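PDB 5DQP: EDTA monooxygenase from EDTA-degrading bacterium BNC1, which probably oxidises EDTA with molecular oxygen, using reduced FMN supplied by a partner flavin reductase. Local coordinates for residues Glu43-Gly48 and Asp390-Phe395; Leu262-Phe267 and Gly380-Ala385; Val268-Ser273 and Met355-Gly360; Gln364-Leu369 and Asp397-Ile402. One frame throughout, in Å; residues are numbered along the deposited sequence.

How the contacts relate
From the N terminus, residues 43-48 open contact 1, which waits until 390-395 to close. Residues 262-267 then open contact 2, and 268-273, on the same strand, open contact 3. Contact 3 closes first, at 355-360. Residues 364-369 open contact 4 before 380-385 close contact 2, so contacts 2 and 4 cross. Contact 1 closes at 390-395 and contact 4 at 397-402, so these two cross as well. Contact 3 therefore sits within contact 2, and contact 2 within contact 1. Contacts 2 and 3 join strands of one parallel sheet. Contacts 1 and 4 hold helix 390-405 to the helices 35-47 and 362-374.

Contact 1. Residues Glu43-Gly48 and Asp390-Phe395; sequences EIARRG and DALEIF
Ile-44 lays its CG2 methyl over the backbone of Glu-393, 3.8 Å from Glu-393 CA. The same methyl lies 4.2 Å from Leu-392 CG. CG2 is anti to the backbone N of Ile-44 (CG1 stands beside that N, chi1 -73°). The other branch crosses the Glu-393 side chain at about a right angle, with Ile-44 CD1 3.9 Å from Glu-393 OE1. The two helices run nearly parallel, with axes 9.5 Å apart and 7° between them. In this TIM barrel, helix 35-47 follows the first strand and helix 390-405 follows strand 380-383, so their packing closes the outer ring of helices. An alanine at Ile-44 would probably open a gap beside Leu-392 and the aliphatic part of Glu-393, and leave Glu-393 freer to turn. Deeper in, Ala-45 CB comes within 4.4 Å of Leu-392 CD2, and both residues also touch Ser-10 of strand 7-11. On the exposed side Arg-47 meets Glu-393 CG with NH2, near the guanidinium plane, at 3.9 Å. The carboxylate is turned 70° from that plane and the charged atoms do not touch. Arg-47 NH2 instead makes its salt bridge to Asp-397, one turn further along helix 390-405.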
loop_
_atom_site.group_PDB
_atom_site.type_symbol
_atom_site.label_atom_id
_atom_site.label_comp_id
_atom_site.label_asym_id
_atom_site.label_seq_id
_atom_site.Cartn_x
_atom_site.Cartn_y
_atom_site.Cartn_z
ATOM N N GLU A 43 -15.350 10.293 -1.832
ATOM C CA GLU A 43 -15.900 11.478 -2.497
ATOM C C GLU A 43 -17.062 12.084 -1.702
ATOM O O GLU A 43 -17.264 13.303 -1.730
ATOM C CB GLU A 43 -16.348 11.131 -3.922
ATOM C CG GLU A 43 -15.224 11.004 -4.987
ATOM C CD GLU A 43 -14.611 12.354 -5.479
ATOM O OE1 GLU A 43 -13.786 12.310 -6.428
ATOM O OE2 GLU A 43 -14.934 13.447 -4.935
ATOM N N ILE A 44 -17.839 11.263 -0.989
ATOM C CA ILE A 44 -18.837 11.823 -0.081
ATOM C C ILE A 44 -18.157 12.596 1.051
ATOM O O ILE A 44 -18.553 13.719 1.379
ATOM C CB ILE A 44 -19.762 10.715 0.454
ATOM C CG1 ILE A 44 -20.720 10.252 -0.653
ATOM C CG2 ILE A 44 -20.530 11.185 1.710
ATOM C CD1 ILE A 44 -21.405 8.914 -0.322
ATOM N N ALA A 45 -17.127 12.012 1.668
ATOM C CA ALA A 45 -16.427 12.728 2.734
ATOM C C ALA A 45 -15.766 13.997 2.198
ATOM O O ALA A 45 -15.754 15.035 2.870
ATOM C CB ALA A 45 -15.397 11.804 3.399
ATOM N N ARG A 46 -15.227 13.941 0.980
ATOM C CA ARG A 46 -14.613 15.130 0.381
ATOM C C ARG A 46 -15.631 16.251 0.198
ATOM O O ARG A 46 -15.348 17.418 0.505
ATOM C CB ARG A 46 -13.982 14.766 -0.961
ATOM C CG ARG A 46 -13.170 15.883 -1.618
ATOM C CD ARG A 46 -12.908 15.513 -3.086
ATOM N NE ARG A 46 -12.595 16.684 -3.878
ATOM C CZ ARG A 46 -13.503 17.534 -4.345
ATOM N NH1 ARG A 46 -14.796 17.344 -4.094
ATOM N NH2 ARG A 46 -13.109 18.582 -5.061
ATOM N N ARG A 47 -16.827 15.907 -0.287
ATOM C CA ARG A 47 -17.904 16.891 -0.423
ATOM C C ARG A 47 -18.273 17.523 0.925
ATOM O O ARG A 47 -18.587 18.718 0.981
ATOM C CB ARG A 47 -19.129 16.242 -1.076
ATOM C CG ARG A 47 -20.382 17.130 -1.067
ATOM C CD ARG A 47 -21.543 16.494 -1.837
ATOM N NE ARG A 47 -22.411 15.667 -0.987
ATOM C CZ ARG A 47 -22.572 14.357 -1.125
ATOM N NH1 ARG A 47 -21.935 13.702 -2.090
ATOM N NH2 ARG A 47 -23.384 13.699 -0.307
ATOM N N GLY A 48 -18.193 16.765 2.019
ATOM C CA GLY A 48 -18.385 17.324 3.343
ATOM C C GLY A 48 -17.208 18.062 3.937
ATOM O O GLY A 48 -17.330 18.600 5.047
ATOM N N ASP A 390 -24.072 4.743 2.739
ATOM C CA ASP A 390 -25.369 5.384 2.964
ATOM C C ASP A 390 -25.365 6.272 4.202
ATOM O O ASP A 390 -25.844 7.410 4.150
ATOM C CB ASP A 390 -26.492 4.333 3.073
ATOM C CG ASP A 390 -26.699 3.525 1.764
ATOM O OD1 ASP A 390 -25.703 3.261 1.058
ATOM O OD2 ASP A 390 -27.850 3.132 1.445
ATOM N N ALA A 391 -24.852 5.766 5.338
ATOM C CA ALA A 391 -24.943 6.540 6.581
ATOM C C ALA A 391 -23.933 7.671 6.617
ATOM O O ALA A 391 -24.184 8.705 7.246
ATOM C CB ALA A 391 -24.763 5.662 7.816
ATOM N N LEU A 392 -22.798 7.523 5.939
ATOM C CA LEU A 392 -21.913 8.671 5.851
ATOM C C LEU A 392 -22.532 9.742 4.972
ATOM O O LEU A 392 -22.356 10.933 5.226
ATOM C CB LEU A 392 -20.539 8.254 5.334
ATOM C CG LEU A 392 -19.434 9.300 5.283
ATOM C CD1 LEU A 392 -19.210 9.839 6.693
ATOM C CD2 LEU A 392 -18.181 8.613 4.735
ATOM N N GLU A 393 -23.264 9.338 3.940
ATOM C CA GLU A 393 -23.954 10.312 3.097
ATOM C C GLU A 393 -24.959 11.132 3.918
ATOM O O GLU A 393 -25.034 12.364 3.791
ATOM C CB GLU A 393 -24.618 9.564 1.931
ATOM C CG GLU A 393 -25.239 10.418 0.824
ATOM C CD GLU A 393 -25.600 9.595 -0.432
ATOM O OE1 GLU A 393 -25.254 8.382 -0.515
ATOM O OE2 GLU A 393 -26.241 10.171 -1.344
ATOM N N ILE A 394 -25.707 10.466 4.798
ATOM C CA ILE A 394 -26.612 11.166 5.713
ATOM C C ILE A 394 -25.838 12.126 6.609
ATOM O O ILE A 394 -26.250 13.272 6.817
ATOM C CB ILE A 394 -27.409 10.149 6.555
ATOM C CG1 ILE A 394 -28.259 9.256 5.657
ATOM C CG2 ILE A 394 -28.305 10.857 7.586
ATOM C CD1 ILE A 394 -29.292 10.010 4.854
ATOM N N PHE A 395 -24.753 11.650 7.230
ATOM C CA PHE A 395 -23.978 12.535 8.090
ATOM C C PHE A 395 -23.486 13.761 7.312
ATOM O O PHE A 395 -23.682 14.907 7.736
ATOM C CB PHE A 395 -22.805 11.778 8.718
ATOM C CG PHE A 395 -22.099 12.564 9.774
ATOM C CD1 PHE A 395 -21.124 13.486 9.429
ATOM C CD2 PHE A 395 -22.451 12.426 11.111
ATOM C CE1 PHE A 395 -20.483 14.245 10.388
ATOM C CE2 PHE A 395 -21.819 13.161 12.077
ATOM C CZ PHE A 395 -20.824 14.083 11.713
#

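Contact 2. Residues Leu262-Phe267 and Gly380-Ala385; sequences LVLPSF and GFVINA
Strands 262-271 and 380-383 are parallel neighbours in the wall of a TIM barrel, and Ser-266 pairs with Val-382. Val-382 N gives a hydrogen bond to Pro-265 O at 3.0 Å, and Val-382 O takes one from Phe-267 N at 3.1 Å. The latter is nearly straight at the acceptor, with a C=O...N angle of 175°. Asn-384 N continues the ladder to Phe-267 O at 2.9 Å. Leu-264, Ser-266 and Val-382 lie on one face. Leu-264 CB meets Val-382 CG2 at 3.7 Å, and Ser-266 OG, which also bonds Trp-11 NE1, sits beside Val-382 CB. A water bridges Ser-266 OG and Asn-384 ND2, 3.2 Å from each. On the other side, Pro-265, Phe-267 and Phe-381 pack toward helix 362-374. Phe-267 turns the edge of its ring to Phe-381 CB, with CE1 4.0 Å away. Phe-267 CG stands between its backbone N and carbonyl carbon (chi1 75°), which leans the side chain toward strand 380-383. Pro-265 CD touches Phe-381 CD2. A polyether, probably from the crystallisation liquor, lies near Ser-266. One face turned to the barrel interior and the other packed against helix 362-374 is the layering of a beta/alpha barrel, as in the luciferase-like monooxygenases.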
loop_
_atom_site.group_PDB
_atom_site.type_symbol
_atom_site.label_atom_id
_atom_site.label_comp_id
_atom_site.label_asym_id
_atom_site.label_seq_id
_atom_site.Cartn_x
_atom_site.Cartn_y
_atom_site.Cartn_z
ATOM N N LEU A 262 -4.089 16.394 19.040
ATOM C CA LEU A 262 -5.535 16.450 18.914
ATOM C C LEU A 262 -6.112 15.141 19.437
ATOM O O LEU A 262 -5.550 14.071 19.181
ATOM C CB LEU A 262 -5.942 16.675 17.453
ATOM C CG LEU A 262 -5.381 17.929 16.760
ATOM C CD1 LEU A 262 -5.697 17.856 15.280
ATOM C CD2 LEU A 262 -6.001 19.180 17.349
ATOM N N VAL A 263 -7.211 15.235 20.200
ATOM C CA VAL A 263 -7.959 14.082 20.695
ATOM C C VAL A 263 -9.304 14.009 19.974
ATOM O O VAL A 263 -10.076 14.982 19.966
ATOM C CB VAL A 263 -8.166 14.153 22.224
ATOM C CG1 VAL A 263 -9.001 12.970 22.718
ATOM C CG2 VAL A 263 -6.834 14.213 22.949
ATOM N N LEU A 264 -9.602 12.847 19.400
ATOM C CA LEU A 264 -10.841 12.625 18.649
ATOM C C LEU A 264 -11.549 11.390 19.198
ATOM O O LEU A 264 -11.148 10.259 18.876
ATOM C CB LEU A 264 -10.578 12.446 17.158
ATOM C CG LEU A 264 -9.555 13.336 16.470
ATOM C CD1 LEU A 264 -9.630 13.120 14.969
ATOM C CD2 LEU A 264 -9.774 14.798 16.810
ATOM N N PRO A 265 -12.588 11.566 20.026
ATOM C CA PRO A 265 -13.434 10.430 20.407
ATOM C C PRO A 265 -14.144 9.855 19.192
ATOM O O PRO A 265 -14.508 10.575 18.264
ATOM C CB PRO A 265 -14.433 11.047 21.401
ATOM C CG PRO A 265 -13.794 12.311 21.880
ATOM C CD PRO A 265 -13.082 12.819 20.629
ATOM N N SER A 266 -14.321 8.541 19.205
ATOM C CA SER A 266 -14.869 7.792 18.092
ATOM C C SER A 266 -16.263 7.336 18.477
ATOM O O SER A 266 -16.486 6.922 19.616
ATOM C CB SER A 266 -13.972 6.585 17.749
ATOM O OG SER A 266 -14.443 5.887 16.601
ATOM N N PHE A 267 -17.201 7.409 17.540
ATOM C CA PHE A 267 -18.545 6.948 17.864
ATOM C C PHE A 267 -19.298 6.583 16.591
ATOM O O PHE A 267 -18.920 6.974 15.477
ATOM C CB PHE A 267 -19.312 8.005 18.666
ATOM C CG PHE A 267 -19.791 9.155 17.836
ATOM C CD1 PHE A 267 -18.913 10.111 17.404
ATOM C CD2 PHE A 267 -21.118 9.264 17.471
ATOM C CE1 PHE A 267 -19.346 11.158 16.624
ATOM C CE2 PHE A 267 -21.549 10.327 16.699
ATOM C CZ PHE A 267 -20.665 11.266 16.276
ATOM N N GLY A 380 -12.372 17.101 18.047
ATOM C CA GLY A 380 -13.067 16.674 16.855
ATOM C C GLY A 380 -13.459 15.231 17.082
ATOM O O GLY A 380 -13.357 14.732 18.195
ATOM N N PHE A 381 -13.898 14.561 16.010
ATOM C CA PHE A 381 -14.472 13.233 16.190
ATOM C C PHE A 381 -14.137 12.321 15.023
ATOM O O PHE A 381 -13.935 12.775 13.898
ATOM C CB PHE A 381 -16.005 13.290 16.375
ATOM C CG PHE A 381 -16.421 14.189 17.510
ATOM C CD1 PHE A 381 -16.597 15.550 17.300
ATOM C CD2 PHE A 381 -16.570 13.687 18.785
ATOM C CE1 PHE A 381 -16.953 16.383 18.337
ATOM C CE2 PHE A 381 -16.930 14.508 19.824
ATOM C CZ PHE A 381 -17.107 15.876 19.590
ATOM N N VAL A 382 -14.075 11.026 15.322
ATOM C CA VAL A 382 -14.042 9.970 14.318
ATOM C C VAL A 382 -15.460 9.430 14.182
ATOM O O VAL A 382 -16.021 8.890 15.144
ATOM C CB VAL A 382 -13.064 8.839 14.696
ATOM C CG1 VAL A 382 -12.724 8.002 13.457
ATOM C CG2 VAL A 382 -11.771 9.368 15.413
ATOM N N ILE A 383 -16.021 9.572 12.991
ATOM C CA ILE A 383 -17.373 9.130 12.654
ATOM C C ILE A 383 -17.296 7.723 12.072
ATOM O O ILE A 383 -16.683 7.507 11.019
ATOM C CB ILE A 383 -18.010 10.097 11.642
ATOM C CG1 ILE A 383 -17.966 11.531 12.162
ATOM C CG2 ILE A 383 -19.432 9.671 11.260
ATOM C CD1 ILE A 383 -17.654 12.537 11.035
ATOM N N ASN A 384 -17.915 6.771 12.749
ATOM C CA ASN A 384 -17.864 5.358 12.387
ATOM C C ASN A 384 -19.249 4.994 11.846
ATOM O O ASN A 384 -20.123 4.555 12.590
ATOM C CB ASN A 384 -17.480 4.541 13.615
ATOM C CG ASN A 384 -17.002 3.136 13.291
ATOM O OD1 ASN A 384 -16.861 2.753 12.122
ATOM N ND2 ASN A 384 -16.728 2.352 14.348
ATOM N N ALA A 385 -19.440 5.164 10.546
ATOM C CA ALA A 385 -20.785 5.040 9.975
ATOM C C ALA A 385 -21.272 3.600 10.065
ATOM O O ALA A 385 -20.525 2.671 9.724
ATOM C CB ALA A 385 -20.806 5.526 8.529
HETATM O O HOH W 1 -16.415 3.467 17.322
#

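Contact 3. Residues Val268-Ser273 and Met355-Gly360; sequences VPLIGS and MRLIAG
Val-268, Leu-270 and Gly-272 bond to Ile-358 and Gly-360 through a ladder of four backbone hydrogen bonds. Ile-358 N reaches Val-268 O at 2.9 Å, and Leu-270 N reaches Ile-358 O at 2.8 Å. The second bond is straight at its hydrogen (175°), yet Leu-270 N stands 43° above the carbonyl plane of Ile-358. Gly-360 N then bonds Leu-270 O at 3.1 Å, and Gly-272 N bonds Gly-360 O at 3.2 Å. Weaker CA-H...O contacts fill in between: Pro-269 CA to Ile-358 O, Ala-359 CA to Leu-270 O, and Ile-271 CA to Gly-360 O.

Next to the first bond of the ladder, a water bridges the segments. It accepts from Val-268 N at 2.8 Å and donates to Arg-356 O at 2.9 Å.

Apolar contacts gather on the face of Leu-270 and Ala-359. The CB atoms of Leu-270 and Ala-359 meet side by side, 4.0 Å apart. Leu-357 reaches the same leucine methyl to methyl, CD2 to Leu-270 CD2 at 3.8 Å. Leu-357 CG lies between its backbone N and carbonyl carbon (chi1 48°), which directs it toward Leu-270. Leu-357 CB also packs against Val-268 CB. Helix 275-287 packs on this face through Leu-281, Val-282 and Tyr-285. On the other face Ile-271 turns to helix 390-405 and touches Ile-394, Phe-395 and Val-399.

The two strands are parallel neighbours joined through several helices, the first of which packs on their shared face. Parallel strands linked this way form a beta-alpha-beta crossover, and strand 358-360 adds a branch to the barrel sheet beside the C-terminal end of strand 262-271.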
loop_
_atom_site.group_PDB
_atom_site.type_symbol
_atom_site.label_atom_id
_atom_site.label_comp_id
_atom_site.label_asym_id
_atom_site.label_seq_id
_atom_site.Cartn_x
_atom_site.Cartn_y
_atom_site.Cartn_z
ATOM N N VAL A 268 -20.380 5.832 16.785
ATOM C CA VAL A 268 -21.240 5.359 15.704
ATOM C C VAL A 268 -22.500 6.221 15.694
ATOM O O VAL A 268 -23.281 6.156 16.651
ATOM C CB VAL A 268 -21.604 3.885 15.893
ATOM C CG1 VAL A 268 -22.487 3.400 14.724
ATOM C CG2 VAL A 268 -20.338 3.027 16.067
ATOM N N PRO A 269 -22.739 7.018 14.672
ATOM C CA PRO A 269 -24.011 7.753 14.623
ATOM C C PRO A 269 -25.132 6.928 13.997
ATOM O O PRO A 269 -24.938 6.313 12.946
ATOM C CB PRO A 269 -23.667 8.969 13.755
ATOM C CG PRO A 269 -22.634 8.448 12.824
ATOM C CD PRO A 269 -21.841 7.402 13.567
ATOM N N LEU A 270 -26.312 6.934 14.612
ATOM C CA LEU A 270 -27.522 6.349 14.035
ATOM C C LEU A 270 -28.483 7.508 13.799
ATOM O O LEU A 270 -29.254 7.901 14.683
ATOM C CB LEU A 270 -28.130 5.297 14.955
ATOM C CG LEU A 270 -29.144 4.383 14.277
ATOM C CD1 LEU A 270 -28.485 3.685 13.083
ATOM C CD2 LEU A 270 -29.651 3.348 15.289
ATOM N N ILE A 271 -28.410 8.086 12.613
ATOM C CA ILE A 271 -29.051 9.357 12.346
ATOM C C ILE A 271 -30.288 9.119 11.506
ATOM O O ILE A 271 -30.205 8.512 10.439
ATOM C CB ILE A 271 -28.111 10.341 11.644
ATOM C CG1 ILE A 271 -26.931 10.642 12.551
ATOM C CG2 ILE A 271 -28.896 11.609 11.283
ATOM C CD1 ILE A 271 -25.905 11.491 11.913
ATOM N N GLY A 272 -31.427 9.590 12.008
ATOM C CA GLY A 272 -32.648 9.662 11.231
ATOM C C GLY A 272 -33.105 11.105 11.191
ATOM O O GLY A 272 -32.809 11.892 12.094
ATOM N N SER A 273 -33.807 11.458 10.119
ATOM C CA SER A 273 -34.163 12.855 9.929
ATOM C C SER A 273 -35.237 13.307 10.907
ATOM O O SER A 273 -35.327 14.512 11.179
ATOM C CB SER A 273 -34.594 13.086 8.480
ATOM O OG SER A 273 -35.413 12.022 8.047
ATOM N N MET A 355 -24.367 3.494 25.048
ATOM C CA MET A 355 -23.046 2.887 25.136
ATOM C C MET A 355 -22.634 2.259 23.810
ATOM O O MET A 355 -21.440 2.170 23.514
ATOM C CB MET A 355 -23.004 1.837 26.252
ATOM C CG MET A 355 -23.178 2.394 27.664
ATOM S SD MET A 355 -22.121 3.833 27.981
ATOM C CE MET A 355 -20.499 3.097 28.126
ATOM N N ARG A 356 -23.599 1.845 23.000
ATOM C CA ARG A 356 -23.341 1.262 21.690
ATOM C C ARG A 356 -23.242 2.315 20.581
ATOM O O ARG A 356 -22.309 2.277 19.772
ATOM C CB ARG A 356 -24.437 0.246 21.369
ATOM C CG ARG A 356 -24.686 -0.786 22.481
ATOM C CD ARG A 356 -25.953 -1.608 22.202
ATOM N NE ARG A 356 -25.717 -2.673 21.230
ATOM C CZ ARG A 356 -25.446 -3.936 21.551
ATOM N NH1 ARG A 356 -25.392 -4.319 22.824
ATOM N NH2 ARG A 356 -25.234 -4.823 20.592
ATOM N N LEU A 357 -24.177 3.267 20.528
ATOM C CA LEU A 357 -24.185 4.243 19.445
ATOM C C LEU A 357 -24.866 5.537 19.893
ATOM O O LEU A 357 -25.390 5.641 20.999
ATOM C CB LEU A 357 -24.850 3.649 18.199
ATOM C CG LEU A 357 -26.194 2.948 18.392
ATOM C CD1 LEU A 357 -27.248 3.964 18.733
ATOM C CD2 LEU A 357 -26.619 2.144 17.147
ATOM N N ILE A 358 -24.823 6.540 19.028
ATOM C CA ILE A 358 -25.438 7.830 19.280
ATOM C C ILE A 358 -26.601 7.957 18.296
ATOM O O ILE A 358 -26.410 8.280 17.120
ATOM C CB ILE A 358 -24.442 8.989 19.129
ATOM C CG1 ILE A 358 -23.251 8.863 20.102
ATOM C CG2 ILE A 358 -25.164 10.309 19.358
ATOM C CD1 ILE A 358 -23.630 9.059 21.575
ATOM N N ALA A 359 -27.810 7.680 18.755
ATOM C CA ALA A 359 -28.984 7.791 17.906
ATOM C C ALA A 359 -29.623 9.159 18.099
ATOM O O ALA A 359 -29.699 9.659 19.223
ATOM C CB ALA A 359 -29.984 6.682 18.230
ATOM N N GLY A 360 -30.070 9.769 17.004
ATOM C CA GLY A 360 -30.712 11.071 17.104
ATOM C C GLY A 360 -30.955 11.671 15.737
ATOM O O GLY A 360 -30.576 11.102 14.711
HETATM O O HOH W 2 -20.764 4.728 19.378
#

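Contact 4. Residues Gln364-Leu369 and Asp397-Ile402; sequences QVADRL and DQVVPI
Leu-369 N bonds Val-365 O at 2.8 Å within helix 362-374, one turn back, and both side chains turn to helix 390-405. This is helix-to-helix packing on the outside of the TIM barrel: the first helix precedes strand 380-383 and the second follows it. The axes are 9.2 Å apart at closest approach and cross at -43°. No hydrogen bond passes between the two segments, and apolar groups make the contact.

Val-399 is the central side chain. Its CG1 is anti to the backbone N (chi1 174°). This one methyl lies 4.3 Å from Val-365 CG1 and 4.4 Å from Ala-366 CB. Leu-369 CD1 comes to it from the next turn, a little further off. Beneath the methyls the backbones come close, with Ala-366 CA 6.0 Å from Val-399 CA. Val-365, Leu-369 and Val-399 also reach the barrel strand 262-271, at Ile-271 and Phe-267.

Helix 390-405 is irregular here. A wide pi-type turn spans Asp-397 to Val-399, and Val-400 N probably bonds Phe-395 O at 3.1 Å, five residues back. The helix kinks at Pro-401 and Ile-402, where neither N bonds to the turn before. Pro-401 has no N-H to give. Past the kink, Ile-402 points its branch at the first helix and also touches Pro-362. The tightest apolar touch across the segments is Ile-402 CG2 against Ala-366 CB, 3.6 Å apart.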
loop_
_atom_site.group_PDB
_atom_site.type_symbol
_atom_site.label_atom_id
_atom_site.label_comp_id
_atom_site.label_asym_id
_atom_site.label_seq_id
_atom_site.Cartn_x
_atom_site.Cartn_y
_atom_site.Cartn_z
ATOM N N GLN A 364 -29.639 16.900 16.833
ATOM C CA GLN A 364 -29.251 16.347 18.129
ATOM C C GLN A 364 -27.803 15.898 18.106
ATOM O O GLN A 364 -27.059 16.094 19.074
ATOM C CB GLN A 364 -30.170 15.174 18.516
ATOM C CG GLN A 364 -31.588 15.578 18.948
ATOM C CD GLN A 364 -32.552 14.390 19.012
ATOM O OE1 GLN A 364 -32.488 13.465 18.191
ATOM N NE2 GLN A 364 -33.434 14.399 20.000
ATOM N N VAL A 365 -27.371 15.307 16.998
ATOM C CA VAL A 365 -25.978 14.888 16.896
ATOM C C VAL A 365 -25.052 16.102 16.863
ATOM O O VAL A 365 -24.044 16.150 17.586
ATOM C CB VAL A 365 -25.791 13.981 15.671
ATOM C CG1 VAL A 365 -24.276 13.726 15.426
ATOM C CG2 VAL A 365 -26.565 12.679 15.886
ATOM N N ALA A 366 -25.386 17.106 16.037
ATOM C CA ALA A 366 -24.564 18.311 15.956
ATOM C C ALA A 366 -24.471 18.989 17.309
ATOM O O ALA A 366 -23.391 19.431 17.715
ATOM C CB ALA A 366 -25.114 19.297 14.900
ATOM N N ASP A 367 -25.606 19.090 18.017
ATOM C CA ASP A 367 -25.607 19.674 19.356
ATOM C C ASP A 367 -24.694 18.910 20.295
ATOM O O ASP A 367 -23.960 19.518 21.073
ATOM C CB ASP A 367 -27.032 19.716 19.938
ATOM C CG ASP A 367 -27.958 20.625 19.141
ATOM O OD1 ASP A 367 -27.463 21.260 18.174
ATOM O OD2 ASP A 367 -29.168 20.692 19.479
ATOM N N ARG A 368 -24.725 17.577 20.247
ATOM C CA ARG A 368 -23.809 16.809 21.090
ATOM C C ARG A 368 -22.351 17.022 20.673
ATOM O O ARG A 368 -21.479 17.236 21.524
ATOM C CB ARG A 368 -24.172 15.324 21.058
ATOM C CG ARG A 368 -23.388 14.525 22.108
ATOM C CD ARG A 368 -23.573 13.038 21.975
ATOM N NE ARG A 368 -24.960 12.603 22.117
ATOM C CZ ARG A 368 -25.487 12.152 23.255
ATOM N NH1 ARG A 368 -26.760 11.754 23.294
ATOM N NH2 ARG A 368 -24.746 12.116 24.359
ATOM N N LEU A 369 -22.060 16.992 19.370
ATOM C CA LEU A 369 -20.682 17.238 18.940
ATOM C C LEU A 369 -20.189 18.597 19.422
ATOM O O LEU A 369 -19.085 18.711 19.959
ATOM C CB LEU A 369 -20.561 17.146 17.421
ATOM C CG LEU A 369 -20.941 15.752 16.884
ATOM C CD1 LEU A 369 -20.621 15.606 15.389
ATOM C CD2 LEU A 369 -20.278 14.646 17.663
ATOM N N ASP A 397 -24.602 15.009 4.447
ATOM C CA ASP A 397 -25.672 15.831 3.896
ATOM C C ASP A 397 -26.414 16.619 4.965
ATOM O O ASP A 397 -26.964 17.678 4.669
ATOM C CB ASP A 397 -26.716 14.977 3.168
ATOM C CG ASP A 397 -26.223 14.409 1.841
ATOM O OD1 ASP A 397 -25.197 14.906 1.310
ATOM O OD2 ASP A 397 -26.901 13.471 1.334
ATOM N N GLN A 398 -26.505 16.103 6.185
ATOM C CA GLN A 398 -27.422 16.692 7.153
ATOM C C GLN A 398 -26.768 17.147 8.447
ATOM O O GLN A 398 -27.277 18.066 9.069
ATOM C CB GLN A 398 -28.560 15.706 7.458
ATOM C CG GLN A 398 -29.281 15.299 6.149
ATOM C CD GLN A 398 -30.392 14.288 6.336
ATOM O OE1 GLN A 398 -31.198 14.407 7.255
ATOM N NE2 GLN A 398 -30.458 13.295 5.441
ATOM N N VAL A 399 -25.666 16.548 8.871
ATOM C CA VAL A 399 -25.007 17.014 10.090
ATOM C C VAL A 399 -23.956 18.072 9.775
ATOM O O VAL A 399 -23.950 19.159 10.353
ATOM C CB VAL A 399 -24.391 15.819 10.854
ATOM C CG1 VAL A 399 -23.569 16.317 12.067
ATOM C CG2 VAL A 399 -25.477 14.811 11.282
ATOM N N VAL A 400 -23.058 17.771 8.831
ATOM C CA VAL A 400 -22.009 18.715 8.468
ATOM C C VAL A 400 -22.553 20.123 8.170
ATOM O O VAL A 400 -22.006 21.092 8.705
ATOM C CB VAL A 400 -21.146 18.135 7.346
ATOM C CG1 VAL A 400 -20.297 19.202 6.650
ATOM C CG2 VAL A 400 -20.250 17.023 7.937
ATOM N N PRO A 401 -23.585 20.306 7.347
ATOM C CA PRO A 401 -24.037 21.680 7.079
ATOM C C PRO A 401 -24.511 22.414 8.338
ATOM O O PRO A 401 -24.356 23.641 8.427
ATOM C CB PRO A 401 -25.161 21.476 6.061
ATOM C CG PRO A 401 -24.825 20.160 5.408
ATOM C CD PRO A 401 -24.342 19.326 6.535
ATOM N N ILE A 402 -25.059 21.693 9.319
ATOM C CA ILE A 402 -25.361 22.308 10.603
ATOM C C ILE A 402 -24.078 22.798 11.247
ATOM O O ILE A 402 -23.974 23.961 11.655
ATOM C CB ILE A 402 -26.124 21.321 11.514
ATOM C CG1 ILE A 402 -27.411 20.826 10.825
ATOM C CG2 ILE A 402 -26.427 21.977 12.863
ATOM C CD1 ILE A 402 -28.314 19.919 11.717
#